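Local atomic coordinates of uncharacterized protein (Bacteroides ovatus, PDB entry 4IRT), a protein that is of unknown function but, as a putative neuraminidase with a BNR repeat-like beta-propeller domain, may act on sialic acid-containing glycans. Residues L183-E187 with W374-R378; Q279-V283 with V326-D332. One frame throughout, in Å; residues are numbered along the deposited sequence.

Contact 1: residues L183-E187 with W374-R378; sequences LYVDE and WKKQR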
loop_
_atom_site.group_PDB
_atom_site.type_symbol
_atom_site.label_atom_id
_atom_site.label_comp_id
_atom_site.label_asym_id
_atom_site.label_seq_id
_atom_site.Cartn_x
_atom_site.Cartn_y
_atom_site.Cartn_z
ATOM N N LEU A 183 -2.967 1.713 5.822
ATOM C CA LEU A 183 -2.444 1.528 7.165
ATOM C C LEU A 183 -0.942 1.487 7.141
ATOM O O LEU A 183 -0.330 1.354 6.079
ATOM C CB LEU A 183 -2.942 0.225 7.812
ATOM C CG LEU A 183 -4.446 0.073 7.920
ATOM C CD1 LEU A 183 -5.019 -0.606 6.697
ATOM C CD2 LEU A 183 -4.893 -0.720 9.117
ATOM N N TYR A 184 -0.381 1.571 8.330
ATOM C CA TYR A 184 1.046 1.435 8.543
ATOM C C TYR A 184 1.281 1.081 9.999
ATOM O O TYR A 184 0.617 1.626 10.886
ATOM C CB TYR A 184 1.747 2.738 8.220
ATOM C CG TYR A 184 3.256 2.694 8.210
ATOM C CD1 TYR A 184 3.933 2.226 7.087
ATOM C CD2 TYR A 184 4.014 3.192 9.281
ATOM C CE1 TYR A 184 5.323 2.199 7.036
ATOM C CE2 TYR A 184 5.412 3.177 9.238
ATOM C CZ TYR A 184 6.059 2.687 8.081
ATOM O OH TYR A 184 7.432 2.658 7.983
ATOM N N VAL A 185 2.219 0.170 10.259
ATOM C CA VAL A 185 2.565 -0.145 11.643
ATOM C C VAL A 185 3.912 0.485 11.900
ATOM O O VAL A 185 4.892 0.170 11.202
ATOM C CB VAL A 185 2.604 -1.659 11.885
ATOM C CG1 VAL A 185 3.034 -1.956 13.317
ATOM C CG2 VAL A 185 1.232 -2.252 11.588
ATOM N N ASP A 186 3.960 1.410 12.853
ATOM C CA ASP A 186 5.169 2.199 13.040
ATOM C C ASP A 186 6.239 1.433 13.806
ATOM O O ASP A 186 6.066 0.264 14.160
ATOM C CB ASP A 186 4.881 3.593 13.623
ATOM C CG ASP A 186 4.408 3.572 15.069
ATOM O OD1 ASP A 186 4.644 2.578 15.793
ATOM O OD2 ASP A 186 3.819 4.590 15.505
ATOM N N GLU A 187 7.370 2.080 14.011
ATOM C CA GLU A 187 8.510 1.408 14.642
ATOM C C GLU A 187 8.303 1.122 16.131
ATOM O O GLU A 187 9.118 0.434 16.749
ATOM C CB GLU A 187 9.801 2.177 14.349
ATOM C CG GLU A 187 10.125 2.062 12.877
ATOM C CD GLU A 187 11.038 3.146 12.318
ATOM O OE1 GLU A 187 11.830 3.709 13.082
ATOM O OE2 GLU A 187 10.984 3.407 11.084
ATOM N N TRP A 374 13.191 -0.125 5.123
ATOM C CA TRP A 374 13.246 1.263 5.537
ATOM C C TRP A 374 13.239 1.347 7.084
ATOM O O TRP A 374 14.067 2.063 7.679
ATOM C CB TRP A 374 12.116 2.087 4.900
ATOM C CG TRP A 374 12.134 3.473 5.450
ATOM C CD1 TRP A 374 11.324 3.978 6.427
ATOM C CD2 TRP A 374 13.089 4.487 5.158
ATOM N NE1 TRP A 374 11.688 5.258 6.721
ATOM C CE2 TRP A 374 12.760 5.609 5.949
ATOM C CE3 TRP A 374 14.154 4.586 4.255
ATOM C CZ2 TRP A 374 13.471 6.796 5.886
ATOM C CZ3 TRP A 374 14.866 5.774 4.213
ATOM C CH2 TRP A 374 14.500 6.863 5.010
ATOM N N LYS A 375 12.329 0.617 7.727
ATOM C CA LYS A 375 12.222 0.671 9.170
ATOM C C LYS A 375 13.483 0.201 9.889
ATOM O O LYS A 375 13.882 0.791 10.893
ATOM C CB LYS A 375 11.051 -0.173 9.660
ATOM C CG LYS A 375 9.672 0.328 9.261
ATOM C CD LYS A 375 8.659 -0.651 9.834
ATOM C CE LYS A 375 7.279 -0.434 9.293
ATOM N NZ LYS A 375 6.471 -1.623 9.700
ATOM N N LYS A 376 14.090 -0.873 9.398
ATOM C CA LYS A 376 15.205 -1.518 10.106
ATOM C C LYS A 376 16.544 -0.969 9.672
ATOM O O LYS A 376 17.457 -0.896 10.489
ATOM C CB LYS A 376 15.200 -3.031 9.880
ATOM C CG LYS A 376 13.924 -3.746 10.276
ATOM C CD LYS A 376 13.796 -3.915 11.769
ATOM C CE LYS A 376 12.509 -4.667 12.090
ATOM N NZ LYS A 376 12.416 -5.045 13.526
ATOM N N GLN A 377 16.682 -0.595 8.401
ATOM C CA GLN A 377 17.985 -0.209 7.861
ATOM C C GLN A 377 18.077 1.169 7.196
ATOM O O GLN A 377 19.146 1.575 6.770
ATOM C CB GLN A 377 18.504 -1.297 6.909
ATOM C CG GLN A 377 18.675 -2.650 7.574
ATOM C CD GLN A 377 19.453 -3.619 6.704
ATOM O OE1 GLN A 377 20.365 -3.217 5.991
ATOM N NE2 GLN A 377 19.096 -4.896 6.764
ATOM N N ARG A 378 16.971 1.914 7.172
ATOM C CA ARG A 378 16.875 3.190 6.473
ATOM C C ARG A 378 17.399 3.156 5.046
ATOM O O ARG A 378 18.073 4.077 4.600
ATOM C CB ARG A 378 17.555 4.317 7.289
ATOM C CG ARG A 378 16.858 4.555 8.612
ATOM C CD ARG A 378 15.583 5.339 8.389
ATOM N NE ARG A 378 15.000 5.718 9.668
ATOM C CZ ARG A 378 14.073 5.037 10.313
ATOM N NH1 ARG A 378 13.542 3.935 9.800
ATOM N NH2 ARG A 378 13.657 5.486 11.487
HETATM O O HOH W 1 6.753 -2.245 12.406
#
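Lys375 brings the end of its side chain over Tyr184, CE 3.4 Å from Tyr184 OH and NZ over the ring face: NZ lies 4.9 Å from the ring centroid and 21° off the normal, the geometry of a cation-pi contact. With chi2 to chi4 all in the t well the chain is extended, so that the ammonium reaches the end of strand 178-185 and donates to Val185 O (NZ to O 2.8 Å). A water accepts from Lys375 NZ at 2.8 Å and donates to Asp186 O at 3.1 Å, tying the same charge to the next carbonyl. Beside it Glu187 and Arg378 form a bidentate salt bridge, with hydrogen bonds Arg378 NH1 to Glu187 OE2 (2.9 Å) and Arg378 NH2 to Glu187 OE1 (3.0 Å). Arg378 NH1 also donates to Trp374 O (2.9 Å), which holds the guanidinium against the helix end, where Arg378 leaves helical geometry with positive phi. Lys375 NZ forms a salt bridge with Glu372, and Glu322 gives Arg378 a second carboxylate. Short helix 371-377 thus docks on the first strand of sheet 178-242, one blade of a probable beta-propeller, with strands 124-131 and 255-258 of neighbouring sheets alongside.

Contact 2: residues Q279-V283 with V326-D332; sequences QYRIV and VFYIFRD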
loop_
_atom_site.group_PDB
_atom_site.type_symbol
_atom_site.label_atom_id
_atom_site.label_comp_id
_atom_site.label_asym_id
_atom_site.label_seq_id
_atom_site.Cartn_x
_atom_site.Cartn_y
_atom_site.Cartn_z
ATOM N N GLN A 279 -2.985 17.839 -7.717
ATOM C CA GLN A 279 -1.631 18.055 -7.239
ATOM C C GLN A 279 -1.364 17.084 -6.124
ATOM O O GLN A 279 -2.251 16.838 -5.298
ATOM C CB GLN A 279 -1.474 19.477 -6.654
ATOM C CG GLN A 279 -1.826 20.611 -7.600
ATOM C CD GLN A 279 -0.774 20.874 -8.674
ATOM O OE1 GLN A 279 0.304 20.264 -8.692
ATOM N NE2 GLN A 279 -1.090 21.777 -9.578
ATOM N N TYR A 280 -0.136 16.585 -6.078
ATOM C CA TYR A 280 0.322 15.739 -5.002
ATOM C C TYR A 280 0.393 16.490 -3.662
ATOM O O TYR A 280 0.724 17.684 -3.604
ATOM C CB TYR A 280 1.675 15.146 -5.336
ATOM C CG TYR A 280 1.682 14.017 -6.329
ATOM C CD1 TYR A 280 1.200 12.749 -5.978
ATOM C CD2 TYR A 280 2.205 14.188 -7.635
ATOM C CE1 TYR A 280 1.252 11.691 -6.854
ATOM C CE2 TYR A 280 2.229 13.109 -8.540
ATOM C CZ TYR A 280 1.770 11.884 -8.135
ATOM O OH TYR A 280 1.807 10.763 -8.943
ATOM N N ARG A 281 0.024 15.785 -2.594
ATOM C CA ARG A 281 -0.098 16.326 -1.262
ATOM C C ARG A 281 0.506 15.408 -0.230
ATOM O O ARG A 281 0.515 14.199 -0.404
ATOM C CB ARG A 281 -1.584 16.434 -0.894
ATOM C CG ARG A 281 -2.415 17.101 -1.963
ATOM C CD ARG A 281 -2.213 18.606 -2.031
ATOM N NE ARG A 281 -2.996 19.186 -3.134
ATOM C CZ ARG A 281 -3.423 20.448 -3.201
ATOM N NH1 ARG A 281 -3.104 21.292 -2.242
ATOM N NH2 ARG A 281 -4.143 20.871 -4.244
ATOM N N ILE A 282 0.925 15.995 0.885
ATOM C CA ILE A 282 1.165 15.254 2.110
ATOM C C ILE A 282 0.352 15.870 3.261
ATOM O O ILE A 282 0.231 17.093 3.362
ATOM C CB ILE A 282 2.690 15.176 2.417
ATOM C CG1 ILE A 282 2.972 14.130 3.488
ATOM C CG2 ILE A 282 3.263 16.539 2.803
ATOM C CD1 ILE A 282 4.414 13.679 3.532
ATOM N N VAL A 283 -0.202 15.008 4.115
ATOM C CA VAL A 283 -0.966 15.412 5.295
ATOM C C VAL A 283 -0.327 14.684 6.470
ATOM O O VAL A 283 -0.145 13.477 6.420
ATOM C CB VAL A 283 -2.431 15.001 5.135
ATOM C CG1 VAL A 283 -3.259 15.213 6.396
ATOM C CG2 VAL A 283 -3.053 15.675 3.929
ATOM N N VAL A 326 11.332 13.918 4.294
ATOM C CA VAL A 326 10.402 13.114 3.519
ATOM C C VAL A 326 10.946 12.811 2.131
ATOM O O VAL A 326 11.404 13.702 1.423
ATOM C CB VAL A 326 9.038 13.837 3.375
ATOM C CG1 VAL A 326 8.104 13.037 2.483
ATOM C CG2 VAL A 326 8.403 14.063 4.733
ATOM N N PHE A 327 10.838 11.537 1.752
ATOM C CA PHE A 327 11.074 11.078 0.400
ATOM C C PHE A 327 9.739 10.581 -0.156
ATOM O O PHE A 327 9.163 9.619 0.366
ATOM C CB PHE A 327 12.096 9.948 0.431
ATOM C CG PHE A 327 13.372 10.345 1.087
ATOM C CD1 PHE A 327 13.512 10.275 2.464
ATOM C CD2 PHE A 327 14.430 10.837 0.334
ATOM C CE1 PHE A 327 14.691 10.655 3.091
ATOM C CE2 PHE A 327 15.608 11.233 0.964
ATOM C CZ PHE A 327 15.726 11.154 2.342
ATOM N N TYR A 328 9.310 11.210 -1.244
ATOM C CA TYR A 328 7.959 11.068 -1.794
ATOM C C TYR A 328 8.065 10.541 -3.222
ATOM O O TYR A 328 8.574 11.215 -4.124
ATOM C CB TYR A 328 7.310 12.441 -1.756
ATOM C CG TYR A 328 5.810 12.522 -1.973
ATOM C CD1 TYR A 328 5.262 12.363 -3.240
ATOM C CD2 TYR A 328 4.946 12.841 -0.912
ATOM C CE1 TYR A 328 3.918 12.466 -3.448
ATOM C CE2 TYR A 328 3.588 12.944 -1.115
ATOM C CZ TYR A 328 3.085 12.743 -2.381
ATOM O OH TYR A 328 1.730 12.894 -2.581
ATOM N N ILE A 329 7.597 9.306 -3.420
ATOM C CA ILE A 329 7.775 8.579 -4.663
ATOM C C ILE A 329 6.484 8.612 -5.501
ATOM O O ILE A 329 5.376 8.377 -4.975
ATOM C CB ILE A 329 8.196 7.128 -4.405
ATOM C CG1 ILE A 329 9.393 7.055 -3.451
ATOM C CG2 ILE A 329 8.535 6.442 -5.717
ATOM C CD1 ILE A 329 10.650 7.731 -3.979
ATOM N N PHE A 330 6.626 8.994 -6.768
ATOM C CA PHE A 330 5.510 9.149 -7.659
ATOM C C PHE A 330 5.872 8.855 -9.124
ATOM O O PHE A 330 6.972 8.419 -9.421
ATOM C CB PHE A 330 4.909 10.538 -7.500
ATOM C CG PHE A 330 5.752 11.658 -8.027
ATOM C CD1 PHE A 330 6.806 12.177 -7.279
ATOM C CD2 PHE A 330 5.438 12.272 -9.244
ATOM C CE1 PHE A 330 7.523 13.273 -7.731
ATOM C CE2 PHE A 330 6.180 13.341 -9.707
ATOM C CZ PHE A 330 7.240 13.831 -8.959
ATOM N N ARG A 331 4.897 9.035 -9.999
ATOM C CA ARG A 331 5.103 8.865 -11.444
ATOM C C ARG A 331 4.120 9.790 -12.118
ATOM O O ARG A 331 2.929 9.784 -11.787
ATOM C CB ARG A 331 4.894 7.397 -11.805
ATOM C CG ARG A 331 4.836 7.042 -13.297
ATOM C CD ARG A 331 3.457 7.223 -13.899
ATOM N NE ARG A 331 2.519 6.272 -13.334
ATOM C CZ ARG A 331 1.197 6.320 -13.456
ATOM N NH1 ARG A 331 0.576 7.308 -14.106
ATOM N NH2 ARG A 331 0.490 5.342 -12.933
ATOM N N ASP A 332 4.590 10.541 -13.109
ATOM C CA ASP A 332 3.781 11.608 -13.715
ATOM C C ASP A 332 4.023 11.663 -15.220
ATOM O O ASP A 332 5.168 11.752 -15.667
ATOM C CB ASP A 332 4.149 12.937 -13.027
ATOM C CG ASP A 332 3.164 14.096 -13.311
ATOM O OD1 ASP A 332 2.499 14.151 -14.374
ATOM O OD2 ASP A 332 3.132 15.010 -12.441
#
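Strands 279-283 and 326-330 run roughly antiparallel, their N-to-C directions 144° apart, but their axes come no closer than 9.9 Å, and the nearest CA pairs, Tyr280 with Phe330 and Ile282 with Tyr328, are 8.8 and 8.9 Å apart. That spacing is too wide for backbone pairing, so the two strands meet through side chains. Alternation along each strand turns Tyr280 and Ile282 toward Val326, Tyr328 and Phe330. Tyr280 touches both other rings of a triangular aromatic cluster: its ring centroid is 5.8 Å from that of Tyr328, with planes at 78°, and 4.9 Å from that of Phe330, with planes at 55°. The closest carbons are Tyr280 CE2 and Phe330 CD2 at 3.4 Å, and Tyr280 CD1 and Tyr328 CE1 at 3.7 Å. Tyr328 reaches across the gap, its OH donating to Arg281 O at 2.8 Å, while Tyr280 OH is hydrogen-bonded to Ala315 O. Next to this cluster, Ile282 CD1 packs on Val326 CG1 at 3.9 Å. Asp332 lies 4.4 Å from Tyr280 (OD2 to CE2); its OD1 accepts from Glu334 N, and OD2 forms a salt bridge with Arg298. Since strand 278-285 is third in one four-stranded antiparallel sheet and strand 325-330 second in the next, this buried aromatic and aliphatic layer is the inter-blade packing characteristic of a beta-propeller.

Contacts 1 and 2 have centres about 18 Å apart, and contact 2 is nested along the chain inside the loop that contact 1 closes: 183-187, 279-283, 326-332, then 374-378. The chain builds a succession of four-stranded antiparallel sheets, and the two contacts join them differently. Contact 2 links successive sheets, 255-294 and 318-356, face to face, whereas contact 1 brings a helix that follows the last of these sheets back to the first strand of sheet 178-242. They touch directly where Trp374 CH2 lies 4.3 Å from Phe327 CE1. Contact 2 is consistent with blade-to-blade packing in a beta-propeller; contact 1 returns a late segment of the chain to an earlier blade.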